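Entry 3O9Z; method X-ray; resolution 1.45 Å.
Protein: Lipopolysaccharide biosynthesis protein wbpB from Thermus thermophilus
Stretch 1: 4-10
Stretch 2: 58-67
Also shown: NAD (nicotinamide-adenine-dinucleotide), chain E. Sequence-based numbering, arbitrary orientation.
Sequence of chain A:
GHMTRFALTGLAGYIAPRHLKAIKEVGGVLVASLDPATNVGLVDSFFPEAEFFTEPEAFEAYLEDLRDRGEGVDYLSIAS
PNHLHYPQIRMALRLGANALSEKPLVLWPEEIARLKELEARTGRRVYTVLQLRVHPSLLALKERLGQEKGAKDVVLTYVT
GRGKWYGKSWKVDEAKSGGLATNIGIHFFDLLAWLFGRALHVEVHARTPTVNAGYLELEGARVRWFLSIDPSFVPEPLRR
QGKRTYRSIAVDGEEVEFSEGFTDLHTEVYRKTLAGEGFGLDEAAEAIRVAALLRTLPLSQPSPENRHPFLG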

ATOM      1  N   THR A   4      -3.931 -33.080  -2.584  1.00 26.26           N
ATOM      2  CA  THR A   4      -4.860 -32.048  -3.024  1.00 22.68           C
ATOM      3  C   THR A   4      -3.961 -30.872  -3.323  1.00 18.28           C
ATOM      4  O   THR A   4      -3.120 -30.570  -2.503  1.00 21.93           O
ATOM      5  CB  THR A   4      -5.862 -31.691  -1.909  1.00 20.86           C
ATOM      6  OG1 THR A   4      -6.557 -32.908  -1.599  1.00 31.75           O
ATOM      7  CG2 THR A   4      -6.878 -30.720  -2.465  1.00 22.97           C
ATOM      8  N   ARG A   5      -4.266 -30.175  -4.407  1.00 19.71           N
ATOM      9  CA  ARG A   5      -3.440 -29.010  -4.754  1.00 21.12           C
ATOM     10  C   ARG A   5      -4.195 -27.730  -4.367  1.00 17.18           C
ATOM     11  O   ARG A   5      -5.300 -27.451  -4.870  1.00 17.26           O
ATOM     12  CB  ARG A   5      -3.106 -29.002  -6.235  1.00 20.87           C
ATOM     13  CG  ARG A   5      -2.171 -30.136  -6.658  1.00 25.65           C
ATOM     14  CD  ARG A   5      -2.153 -30.330  -8.185  1.00 24.31           C
ATOM     15  NE  ARG A   5      -1.676 -29.182  -8.966  1.00 22.45           N
ATOM     16  CZ  ARG A   5      -0.410 -28.776  -9.046  1.00 22.71           C
ATOM     17  NH1 ARG A   5      -0.101 -27.753  -9.827  1.00 22.78           N
ATOM     18  NH2 ARG A   5       0.531 -29.378  -8.328  1.00 22.16           N
ATOM     19  N   PHE A   6      -3.513 -26.899  -3.565  1.00 19.01           N
ATOM     20  CA  PHE A   6      -4.108 -25.674  -3.032  1.00 18.27           C
ATOM     21  C   PHE A   6      -3.391 -24.437  -3.542  1.00 14.94           C
ATOM     22  O   PHE A   6      -2.150 -24.467  -3.741  1.00 17.91           O
ATOM     23  CB  PHE A   6      -3.907 -25.673  -1.528  1.00 18.26           C
ATOM     24  CG  PHE A   6      -4.852 -26.545  -0.775  1.00 19.34           C
ATOM     25  CD1 PHE A   6      -4.461 -27.827  -0.412  1.00 20.09           C
ATOM     26  CD2 PHE A   6      -6.085 -26.063  -0.375  1.00 19.47           C
ATOM     27  CE1 PHE A   6      -5.348 -28.670   0.279  1.00 25.32           C
ATOM     28  CE2 PHE A   6      -6.986 -26.904   0.281  1.00 18.94           C
ATOM     29  CZ  PHE A   6      -6.579 -28.166   0.696  1.00 19.33           C
ATOM     30  N   ALA A   7      -4.114 -23.340  -3.738  1.00 15.72           N
ATOM     31  CA  ALA A   7      -3.474 -22.021  -3.761  1.00 13.74           C
ATOM     32  C   ALA A   7      -4.117 -21.305  -2.560  1.00 14.71           C
ATOM     33  O   ALA A   7      -5.212 -21.657  -2.113  1.00 15.24           O
ATOM     34  CB  ALA A   7      -3.781 -21.290  -5.025  1.00 16.37           C
ATOM     35  N   LEU A   8      -3.423 -20.313  -2.019  1.00 13.75           N
ATOM     36  CA  LEU A   8      -3.864 -19.629  -0.769  1.00 15.12           C
ATOM     37  C   LEU A   8      -3.845 -18.122  -1.007  1.00 14.33           C
ATOM     38  O   LEU A   8      -2.840 -17.594  -1.522  1.00 15.44           O
ATOM     39  CB  LEU A   8      -3.018 -19.994   0.443  1.00 15.39           C
ATOM     40  CG  LEU A   8      -3.277 -19.174   1.709  1.00 15.93           C
ATOM     41  CD1 LEU A   8      -4.665 -19.416   2.254  1.00 21.68           C
ATOM     42  CD2 LEU A   8      -2.214 -19.598   2.733  1.00 22.99           C
ATOM     43  N   THR A   9      -4.911 -17.417  -0.622  1.00 11.40           N
ATOM     44  CA  THR A   9      -4.893 -15.951  -0.614  1.00 12.12           C
ATOM     45  C   THR A   9      -4.834 -15.461   0.828  1.00 11.12           C
ATOM     46  O   THR A   9      -5.313 -16.111   1.762  1.00 12.99           O
ATOM     47  CB  THR A   9      -6.064 -15.295  -1.297  1.00 11.77           C
ATOM     48  OG1 THR A   9      -7.240 -15.440  -0.491  1.00 11.64           O
ATOM     49  CG2 THR A   9      -6.328 -15.984  -2.654  1.00 16.11           C
ATOM     50  N   GLY A  10      -4.049 -14.400   1.025  1.00 11.44           N
ATOM     51  CA  GLY A  10      -3.929 -13.805   2.359  1.00 13.34           C
ATOM     52  C   GLY A  10      -2.753 -14.355   3.147  1.00 11.67           C
ATOM     53  O   GLY A  10      -2.783 -14.329   4.396  1.00 12.46           O
ATOM     54  N   ALA A  58      -1.967 -11.330 -11.939  1.00 15.18           N
ATOM     55  CA  ALA A  58      -0.915 -12.273 -12.293  1.00 13.20           C
ATOM     56  C   ALA A  58      -1.101 -13.645 -11.670  1.00 13.28           C
ATOM     57  O   ALA A  58      -0.846 -14.684 -12.294  1.00 15.82           O
ATOM     58  CB  ALA A  58       0.476 -11.711 -11.862  1.00 13.20           C
ATOM     59  N   PHE A  59      -1.568 -13.706 -10.412  1.00 13.36           N
ATOM     60  CA  PHE A  59      -1.859 -14.960  -9.763  1.00 12.97           C
ATOM     61  C   PHE A  59      -2.985 -15.684 -10.549  1.00 13.04           C
ATOM     62  O   PHE A  59      -2.814 -16.852 -10.817  1.00 13.95           O
ATOM     63  CB  PHE A  59      -2.440 -14.550  -8.398  1.00 14.39           C
ATOM     64  CG  PHE A  59      -2.891 -15.676  -7.510  1.00 10.31           C
ATOM     65  CD1 PHE A  59      -2.059 -16.585  -6.883  1.00 11.56           C
ATOM     66  CD2 PHE A  59      -4.264 -15.771  -7.226  1.00 14.33           C
ATOM     67  CE1 PHE A  59      -2.491 -17.544  -5.961  1.00 12.96           C
ATOM     68  CE2 PHE A  59      -4.719 -16.711  -6.322  1.00 12.47           C
ATOM     69  CZ  PHE A  59      -3.901 -17.617  -5.672  1.00 13.47           C
ATOM     70  N   GLU A  60      -3.992 -14.939 -10.986  1.00 14.84           N
ATOM     71  CA  GLU A  60      -5.079 -15.563 -11.779  1.00 16.51           C
ATOM     72  C   GLU A  60      -4.518 -16.119 -13.101  1.00 16.98           C
ATOM     73  O   GLU A  60      -4.888 -17.256 -13.451  1.00 16.01           O
ATOM     74  CB  GLU A  60      -6.172 -14.518 -12.047  1.00 15.06           C
ATOM     75  CG  GLU A  60      -7.424 -15.096 -12.697  1.00 19.70           C
ATOM     76  CD  GLU A  60      -8.594 -14.167 -12.575  1.00 18.01           C
ATOM     77  OE1 GLU A  60      -9.734 -14.662 -12.677  1.00 22.39           O
ATOM     78  OE2 GLU A  60      -8.397 -12.914 -12.562  1.00 22.81           O
ATOM     79  N   ALA A  61      -3.736 -15.305 -13.822  1.00 14.72           N
ATOM     80  CA  ALA A  61      -3.223 -15.777 -15.114  1.00 15.23           C
ATOM     81  C   ALA A  61      -2.395 -17.022 -14.924  1.00 15.63           C
ATOM     82  O   ALA A  61      -2.392 -17.900 -15.791  1.00 16.72           O
ATOM     83  CB  ALA A  61      -2.419 -14.674 -15.772  1.00 16.97           C
ATOM     84  N   TYR A  62      -1.602 -17.113 -13.848  1.00 15.09           N
ATOM     85  CA  TYR A  62      -0.787 -18.259 -13.527  1.00 15.06           C
ATOM     86  C   TYR A  62      -1.610 -19.504 -13.241  1.00 17.18           C
ATOM     87  O   TYR A  62      -1.359 -20.563 -13.821  1.00 16.93           O
ATOM     88  CB  TYR A  62       0.158 -17.906 -12.360  1.00 14.46           C
ATOM     89  CG  TYR A  62       0.911 -19.104 -11.865  1.00 16.59           C
ATOM     90  CD1 TYR A  62       1.950 -19.618 -12.644  1.00 26.25           C
ATOM     91  CD2 TYR A  62       0.541 -19.783 -10.726  1.00 19.68           C
ATOM     92  CE1 TYR A  62       2.631 -20.751 -12.258  1.00 24.27           C
ATOM     93  CE2 TYR A  62       1.243 -20.899 -10.315  1.00 22.76           C
ATOM     94  CZ  TYR A  62       2.279 -21.378 -11.085  1.00 29.84           C
ATOM     95  OH  TYR A  62       2.981 -22.505 -10.719  1.00 34.71           O
ATOM     96  N   LEU A  63      -2.639 -19.337 -12.421  1.00 16.25           N
ATOM     97  CA  LEU A  63      -3.514 -20.457 -12.134  1.00 16.37           C
ATOM     98  C   LEU A  63      -4.289 -20.854 -13.396  1.00 14.27           C
ATOM     99  O   LEU A  63      -4.551 -22.028 -13.538  1.00 17.21           O
ATOM    100  CB  LEU A  63      -4.493 -20.113 -11.009  1.00 14.77           C
ATOM    101  CG  LEU A  63      -3.769 -19.945  -9.650  1.00 17.89           C
ATOM    102  CD1 LEU A  63      -4.839 -19.612  -8.633  1.00 20.85           C
ATOM    103  CD2 LEU A  63      -2.966 -21.161  -9.171  1.00 17.44           C
ATOM    104  N   GLU A  64      -4.613 -19.915 -14.281  1.00 15.36           N
ATOM    105  CA  GLU A  64      -5.318 -20.220 -15.546  1.00 15.03           C
ATOM    106  C   GLU A  64      -4.365 -20.973 -16.451  1.00 18.70           C
ATOM    107  O   GLU A  64      -4.793 -21.958 -17.085  1.00 18.63           O
ATOM    108  CB  GLU A  64      -5.808 -18.928 -16.183  1.00 16.94           C
ATOM    109  CG  GLU A  64      -6.716 -19.093 -17.441  1.00 17.18           C
ATOM    110  CD  GLU A  64      -7.247 -17.754 -17.852  1.00 21.24           C
ATOM    111  OE1 GLU A  64      -6.419 -16.832 -18.102  1.00 22.40           O
ATOM    112  OE2 GLU A  64      -8.505 -17.598 -17.892  1.00 26.31           O
ATOM    113  N   ASP A  65      -3.095 -20.546 -16.535  1.00 16.08           N
ATOM    114  CA  ASP A  65      -2.097 -21.343 -17.242  1.00 18.11           C
ATOM    115  C   ASP A  65      -1.969 -22.760 -16.712  1.00 16.85           C
ATOM    116  O   ASP A  65      -1.911 -23.698 -17.521  1.00 19.33           O
ATOM    117  CB  ASP A  65      -0.709 -20.670 -17.246  1.00 17.45           C
ATOM    118  CG  ASP A  65      -0.660 -19.361 -18.005  1.00 19.48           C
ATOM    119  OD1 ASP A  65      -1.522 -19.046 -18.865  1.00 23.08           O
ATOM    120  OD2 ASP A  65       0.334 -18.616 -17.742  1.00 23.97           O
ATOM    121  N   LEU A  66      -1.901 -22.973 -15.398  1.00 17.72           N
ATOM    122  CA  LEU A  66      -1.857 -24.302 -14.803  1.00 16.43           C
ATOM    123  C   LEU A  66      -3.097 -25.116 -15.231  1.00 19.72           C
ATOM    124  O   LEU A  66      -2.947 -26.275 -15.651  1.00 19.96           O
ATOM    125  CB  LEU A  66      -1.786 -24.234 -13.282  1.00 18.96           C
ATOM    126  CG  LEU A  66      -0.464 -23.701 -12.702  1.00 19.12           C
ATOM    127  CD1 LEU A  66      -0.587 -23.906 -11.209  1.00 21.34           C
ATOM    128  CD2 LEU A  66       0.769 -24.369 -13.299  1.00 23.99           C
ATOM    129  N   ARG A  67      -4.278 -24.505 -15.196  1.00 18.85           N
ATOM    130  CA  ARG A  67      -5.494 -25.240 -15.575  1.00 18.46           C
ATOM    131  C   ARG A  67      -5.306 -25.719 -17.001  1.00 19.90           C
ATOM    132  O   ARG A  67      -5.673 -26.861 -17.321  1.00 22.10           O
ATOM    133  CB  ARG A  67      -6.772 -24.399 -15.428  1.00 18.97           C
ATOM    134  CG  ARG A  67      -8.093 -25.132 -15.826  1.00 18.22           C
ATOM    135  CD  ARG A  67      -9.218 -24.157 -16.151  1.00 19.33           C
ATOM    136  NE  ARG A  67      -8.867 -23.341 -17.301  1.00 22.54           N
ATOM    137  CZ  ARG A  67      -9.444 -22.193 -17.631  1.00 24.26           C
ATOM    138  NH1 ARG A  67      -9.022 -21.524 -18.702  1.00 26.49           N
ATOM    139  NH2 ARG A  67     -10.406 -21.687 -16.874  1.00 27.59           N
TER
HETATM  140  PA  NAD E 311      -5.064  -9.853   8.510  1.00 11.84           P
HETATM  141  O1A NAD E 311      -4.067 -10.295   9.514  1.00 11.46           O
HETATM  142  O2A NAD E 311      -5.413  -8.372   8.296  1.00 12.36           O
HETATM  143  O5B NAD E 311      -4.481 -10.494   7.190  1.00 12.69           O
HETATM  144  C5B NAD E 311      -5.183 -10.173   6.021  1.00 15.17           C
HETATM  145  C4B NAD E 311      -4.264 -10.476   4.813  1.00 12.36           C
HETATM  146  O4B NAD E 311      -4.993 -10.346   3.564  1.00 11.61           O
HETATM  147  C3B NAD E 311      -3.153  -9.392   4.754  1.00 10.34           C
HETATM  148  O3B NAD E 311      -1.838  -9.985   4.752  1.00 12.53           O
HETATM  149  C2B NAD E 311      -3.466  -8.580   3.485  1.00 11.97           C
HETATM  150  O2B NAD E 311      -2.317  -8.035   2.820  1.00 13.43           O
HETATM  151  C1B NAD E 311      -4.083  -9.734   2.641  1.00 11.39           C
HETATM  152  N9A NAD E 311      -4.858  -9.183   1.498  1.00 11.89           N
HETATM  153  C8A NAD E 311      -5.424  -7.975   1.225  1.00 11.69           C
HETATM  154  N7A NAD E 311      -5.974  -7.973   0.013  1.00 13.80           N
HETATM  155  C5A NAD E 311      -5.690  -9.183  -0.570  1.00 10.43           C
HETATM  156  C6A NAD E 311      -5.969  -9.791  -1.852  1.00 10.47           C
HETATM  157  N6A NAD E 311      -6.619  -9.080  -2.824  1.00 14.66           N
HETATM  158  N1A NAD E 311      -5.511 -11.034  -1.946  1.00 11.88           N
HETATM  159  C2A NAD E 311      -4.865 -11.788  -1.067  1.00 11.41           C
HETATM  160  N3A NAD E 311      -4.567 -11.228   0.134  1.00 13.38           N
HETATM  161  C4A NAD E 311      -5.005  -9.984   0.358  1.00 12.47           C
HETATM  162  O3  NAD E 311      -6.445 -10.608   8.800  1.00 10.71           O
HETATM  163  PN  NAD E 311      -6.759 -12.026   9.378  1.00 12.08           P
HETATM  164  O1N NAD E 311      -7.094 -11.884  10.862  1.00 12.81           O
HETATM  165  O2N NAD E 311      -5.700 -13.007   8.961  1.00 13.82           O
HETATM  166  O5D NAD E 311      -8.190 -12.355   8.748  1.00 10.75           O
HETATM  167  C5D NAD E 311      -8.114 -12.964   7.484  1.00 11.51           C
HETATM  168  C4D NAD E 311      -9.478 -13.642   7.261  1.00 10.98           C
HETATM  169  O4D NAD E 311      -9.516 -14.738   8.202  1.00 12.18           O
HETATM  170  C3D NAD E 311     -10.719 -12.771   7.505  1.00 12.28           C
HETATM  171  O3D NAD E 311     -11.755 -13.289   6.611  1.00 12.88           O
HETATM  172  C2D NAD E 311     -11.098 -13.178   8.938  1.00 12.04           C
HETATM  173  O2D NAD E 311     -12.489 -13.053   9.186  1.00 13.63           O
HETATM  174  C1D NAD E 311     -10.647 -14.636   9.087  1.00 13.46           C
HETATM  175  N1N NAD E 311     -10.322 -15.004  10.464  1.00 12.41           N
HETATM  176  C2N NAD E 311     -10.824 -16.108  10.973  1.00 13.84           C
HETATM  177  C3N NAD E 311     -10.577 -16.567  12.251  1.00 15.37           C
HETATM  178  C7N NAD E 311     -11.291 -17.788  12.666  1.00 18.35           C
HETATM  179  O7N NAD E 311     -11.715 -18.620  11.835  1.00 19.80           O
HETATM  180  N7N NAD E 311     -11.317 -17.983  13.979  1.00 18.69           N
HETATM  181  C4N NAD E 311      -9.706 -15.806  13.043  1.00 18.08           C
HETATM  182  C5N NAD E 311      -9.120 -14.689  12.446  1.00 16.09           C
HETATM  183  C6N NAD E 311      -9.412 -14.289  11.144  1.00 13.61           C

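A helix laid almost antiparallel to a β-strand is a recurring motif of nucleotide-binding folds, and this pair illustrates how little direct bonding it requires. Strand 5-9 and helix 58-67 run in opposite senses, with 172° between their N-to-C directions and axes that approach to 11.5 Å. At that spacing the backbones do not meet. The helix satisfies itself through i to i+4 hydrogen bonds, such as Leu 63 N to Phe 59 O at 3.0 Å, and no hydrogen bond crosses to the strand. Side chains must therefore fill the gap.

The antiparallel course sets the pairing: Arg 5, early in the strand, lies near Leu 66, late in the helix, while Ala 7 faces Leu 63 and Phe 59. Strand alternation selects Arg 5 and Ala 7, whose CA-to-CB bonds point toward the helix; Phe 6 makes no contact with it, and Leu 8 points away. On the helix, Phe 59, Leu 63 and Leu 66 recur at steps of four and three residues, which keeps them on one face.

Ala 7 and Phe 59 share the largest part of the contact. The backbones come closest here, with Ala 7 CA 8.5 Å from Leu 63 CA, and Ala 7 CB packs 3.7 Å from Phe 59 CZ and 4.1 Å from Leu 63 CD1. These are apolar van der Waals contacts, favoured by the exclusion of water. The Phe 59 side chain, with chi1 in the t well, starts level with Thr 9 and crosses the gap, its tip leaning toward Ala 7; on the way Phe 59 CE2 lies 4.1 Å from Thr 9 CG2. The Thr 9 hydroxyl is hydrogen-bonded elsewhere in the structure. At the other end, Arg 5 NH1 sits 4.1 Å from Leu 66 CD1, a packing contact without a polar partner on the helix.

Beyond the strand, Gly 10 N lies 3.3 Å from NAD N3A, placing the cofactor's adenine beside the strand's C-terminal end.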